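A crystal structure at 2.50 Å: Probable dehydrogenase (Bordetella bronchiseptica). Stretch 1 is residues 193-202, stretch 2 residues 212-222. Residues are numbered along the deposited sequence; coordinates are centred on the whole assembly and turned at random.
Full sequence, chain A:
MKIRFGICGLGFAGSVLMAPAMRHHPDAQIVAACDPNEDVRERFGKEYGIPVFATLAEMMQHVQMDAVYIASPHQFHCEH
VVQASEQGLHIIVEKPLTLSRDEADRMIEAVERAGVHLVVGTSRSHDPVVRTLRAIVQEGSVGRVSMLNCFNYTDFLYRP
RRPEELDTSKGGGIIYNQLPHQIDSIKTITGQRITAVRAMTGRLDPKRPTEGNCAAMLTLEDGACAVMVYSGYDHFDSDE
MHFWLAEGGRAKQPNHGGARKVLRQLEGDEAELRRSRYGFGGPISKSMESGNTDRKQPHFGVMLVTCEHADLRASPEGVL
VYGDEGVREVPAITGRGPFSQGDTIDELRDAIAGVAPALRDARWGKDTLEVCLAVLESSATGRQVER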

# COMPACT_ATOMS: atom_id res chain seq x y z
N ARG A 193 -14.07 -2.85 -15.24
CA ARG A 193 -13.00 -2.97 -16.16
C ARG A 193 -11.82 -2.09 -15.71
O ARG A 193 -11.98 -0.95 -15.25
N ILE A 194 -10.63 -2.64 -15.87
CA ILE A 194 -9.43 -1.90 -15.68
C ILE A 194 -9.16 -1.15 -16.97
O ILE A 194 -8.94 -1.77 -17.99
N THR A 195 -9.15 0.16 -16.93
CA THR A 195 -9.01 0.99 -18.16
C THR A 195 -7.66 1.68 -18.28
O THR A 195 -7.36 2.21 -19.32
N ALA A 196 -6.84 1.67 -17.24
CA ALA A 196 -5.47 2.18 -17.44
C ALA A 196 -4.52 1.56 -16.40
O ALA A 196 -4.94 1.16 -15.33
N VAL A 197 -3.24 1.52 -16.73
CA VAL A 197 -2.22 0.86 -15.94
C VAL A 197 -0.97 1.70 -15.94
O VAL A 197 -0.38 1.94 -17.02
N ARG A 198 -0.56 2.13 -14.74
CA ARG A 198 0.76 2.64 -14.51
C ARG A 198 1.48 1.67 -13.58
O ARG A 198 1.04 1.48 -12.43
N ALA A 199 2.59 1.08 -14.04
CA ALA A 199 3.37 0.13 -13.21
C ALA A 199 4.88 0.24 -13.43
O ALA A 199 5.31 0.70 -14.47
N MET A 200 5.66 -0.21 -12.45
CA MET A 200 7.12 -0.26 -12.45
C MET A 200 7.39 -1.66 -11.98
O MET A 200 6.75 -2.07 -11.04
N THR A 201 8.33 -2.38 -12.58
CA THR A 201 8.73 -3.71 -12.06
C THR A 201 10.24 -3.69 -11.80
O THR A 201 10.93 -2.93 -12.39
N GLY A 202 10.72 -4.56 -10.91
CA GLY A 202 12.14 -4.76 -10.66
C GLY A 202 12.51 -6.23 -10.72
O GLY A 202 11.65 -7.14 -10.56
N GLY A 212 10.74 -9.87 -9.68
CA GLY A 212 10.35 -10.15 -8.33
C GLY A 212 9.55 -9.10 -7.58
O GLY A 212 8.95 -9.44 -6.56
N ASN A 213 9.51 -7.84 -8.05
CA ASN A 213 8.59 -6.85 -7.44
C ASN A 213 7.89 -5.93 -8.40
O ASN A 213 8.38 -5.59 -9.47
N CYS A 214 6.78 -5.39 -7.96
CA CYS A 214 6.04 -4.52 -8.81
C CYS A 214 5.26 -3.56 -8.02
O CYS A 214 4.64 -3.96 -7.07
N ALA A 215 5.23 -2.31 -8.48
CA ALA A 215 4.34 -1.32 -7.93
C ALA A 215 3.45 -0.82 -9.06
O ALA A 215 3.98 -0.44 -10.12
N ALA A 216 2.13 -0.83 -8.82
CA ALA A 216 1.16 -0.42 -9.85
C ALA A 216 -0.04 0.32 -9.33
O ALA A 216 -0.52 0.03 -8.23
N MET A 217 -0.54 1.23 -10.16
CA MET A 217 -1.78 1.88 -9.95
C MET A 217 -2.67 1.54 -11.14
O MET A 217 -2.37 1.89 -12.33
N LEU A 218 -3.80 0.95 -10.82
CA LEU A 218 -4.75 0.52 -11.81
C LEU A 218 -5.92 1.49 -11.82
O LEU A 218 -6.58 1.70 -10.76
N THR A 219 -6.20 2.08 -12.96
CA THR A 219 -7.37 2.93 -13.04
C THR A 219 -8.61 2.09 -13.46
O THR A 219 -8.59 1.38 -14.44
N LEU A 220 -9.69 2.20 -12.70
CA LEU A 220 -10.89 1.50 -13.02
C LEU A 220 -11.81 2.48 -13.75
O LEU A 220 -11.53 3.62 -14.02
N GLU A 221 -12.96 2.00 -14.09
CA GLU A 221 -13.64 2.54 -15.23
C GLU A 221 -14.53 3.66 -14.78
O GLU A 221 -14.76 4.59 -15.55
N ASP A 222 -15.02 3.62 -13.53
CA ASP A 222 -15.84 4.74 -13.04
C ASP A 222 -14.96 5.82 -12.41
O ASP A 222 -15.48 6.75 -11.84

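The two stretches pair as antiparallel neighbours in a sheet, their axes 4.6 Å apart at closest approach, so their side chains meet beside one another on the two faces of the sheet. At Arg-193 the extended side chain (t at chi1 to chi3) leads away at its end, leaving the polar contact to the backbone, where Arg-193 N donates to Glu-221 OE1 (3.2 Å), while Arg-193 CB lies 3.6 Å from the same oxygen, part of a carboxylate carried back by a t rotamer whose CA-to-CB bond points toward stretch 1. Ile-194 (m, t) packs against two leucines, with CG1 3.7 Å from Leu-220 CD2 and CD1 4.1 Å from Leu-218 CD2.

Thr-195 sits where the register slips by one residue. Its CB points sideways, and chi1 in p brings OG1 into a weak hydrogen bond with Thr-219 O (3.3 Å), which also accepts from Thr-195 N (2.8 Å); Thr-195 CG2 lies 3.8 Å from Glu-221 CB. Ala-196 then joins the other face, its CB 3.8 Å from CB of Thr-219 (m).

Val-197 (t) returns to the face of Ile-194 and touches Leu-218 loosely, CG1 to CD1 at 4.4 Å. Arg-198 (t, p, t) pairs with Met-217 through reciprocal backbone hydrogen bonds, but both side chains lead away at their ends, and the guanidinium finds its partners elsewhere in the structure. Ala-199 makes a tight small-residue contact: its CB is 3.6 Å from Ala-216 CB and 4.4 Å from SG of Cys-214 (t).

Met-200, t at chi1 with chi2 at -138°, reaches Ala-215 only at the limit of contact, CE to CB at 4.5 Å. Thr-201 (p) places CG2 4.3 Å from Cys-214 CB, while its hydroxyl is satisfied elsewhere in the structure. At Gly-202 the absent side chain leaves room for Asn-213 (p): an ideal CB would clash, lying 2.5 Å from Asn-213 OD1 as modelled.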

# COMPACT_ATOMS: atom_id res chain seq x y z
CB ARG A 193 -13.45 -2.61 -17.56
CG ARG A 193 -12.34 -2.73 -18.64
CD ARG A 193 -12.89 -2.64 -20.06
NE ARG A 193 -11.90 -2.07 -21.00
CZ ARG A 193 -11.09 -2.81 -21.75
NH1 ARG A 193 -11.14 -4.14 -21.67
NH2 ARG A 193 -10.20 -2.23 -22.56
CB ILE A 194 -8.29 -2.89 -15.37
CG1 ILE A 194 -8.60 -3.58 -14.04
CG2 ILE A 194 -7.01 -2.16 -15.32
CD1 ILE A 194 -7.73 -4.74 -13.64
CB THR A 195 -10.06 2.13 -18.25
OG1 THR A 195 -9.99 2.90 -17.05
CG2 THR A 195 -11.48 1.56 -18.40
CB ALA A 196 -5.45 3.70 -17.37
CB VAL A 197 -1.82 -0.48 -16.53
CG1 VAL A 197 -0.78 -1.12 -15.65
CG2 VAL A 197 -3.00 -1.36 -16.74
CB ARG A 198 0.67 4.02 -13.85
CG ARG A 198 2.00 4.63 -13.48
CD ARG A 198 2.93 4.82 -14.71
NE ARG A 198 4.21 5.35 -14.30
CZ ARG A 198 5.35 4.67 -14.31
NH1 ARG A 198 5.35 3.45 -14.78
NH2 ARG A 198 6.49 5.24 -13.86
CB ALA A 199 2.91 -1.26 -13.44
CB MET A 200 7.66 0.66 -11.37
CG MET A 200 9.24 0.66 -11.17
SD MET A 200 9.69 0.66 -9.43
CE MET A 200 9.12 -0.98 -9.02
CB THR A 201 8.50 -4.78 -13.09
OG1 THR A 201 9.26 -4.41 -14.25
CG2 THR A 201 7.01 -4.90 -13.43
CB ASN A 213 9.31 -6.00 -6.41
CG ASN A 213 10.44 -5.13 -7.03
OD1 ASN A 213 11.35 -5.64 -7.64
ND2 ASN A 213 10.38 -3.86 -6.84
CB CYS A 214 5.04 -5.33 -9.58
SG CYS A 214 3.82 -4.35 -10.49
CB ALA A 215 5.13 -0.12 -7.21
CB ALA A 216 0.64 -1.65 -10.70
CB MET A 217 -1.65 3.40 -9.81
CG MET A 217 -2.93 3.93 -9.07
SD MET A 217 -3.14 5.62 -8.67
CE MET A 217 -1.47 5.84 -8.72
CB LEU A 218 -5.25 -0.89 -11.44
CG LEU A 218 -4.52 -2.16 -11.90
CD1 LEU A 218 -3.08 -2.01 -12.05
CD2 LEU A 218 -4.88 -3.41 -11.06
CB THR A 219 -7.18 4.05 -14.03
OG1 THR A 219 -6.05 4.83 -13.62
CG2 THR A 219 -8.45 4.94 -14.10
CB LEU A 220 -11.53 0.93 -11.78
CG LEU A 220 -10.64 0.04 -10.90
CD1 LEU A 220 -11.44 -0.39 -9.70
CD2 LEU A 220 -10.12 -1.18 -11.62
CB GLU A 221 -14.37 1.38 -15.88
CG GLU A 221 -15.47 1.59 -16.81
CD GLU A 221 -16.06 0.16 -17.19
OE1 GLU A 221 -16.24 -0.77 -16.28
OE2 GLU A 221 -16.26 -0.02 -18.43
CB ASP A 222 -16.96 4.27 -12.08
CG ASP A 222 -16.44 3.90 -10.66
OD1 ASP A 222 -15.19 3.83 -10.49
OD2 ASP A 222 -17.28 3.68 -9.71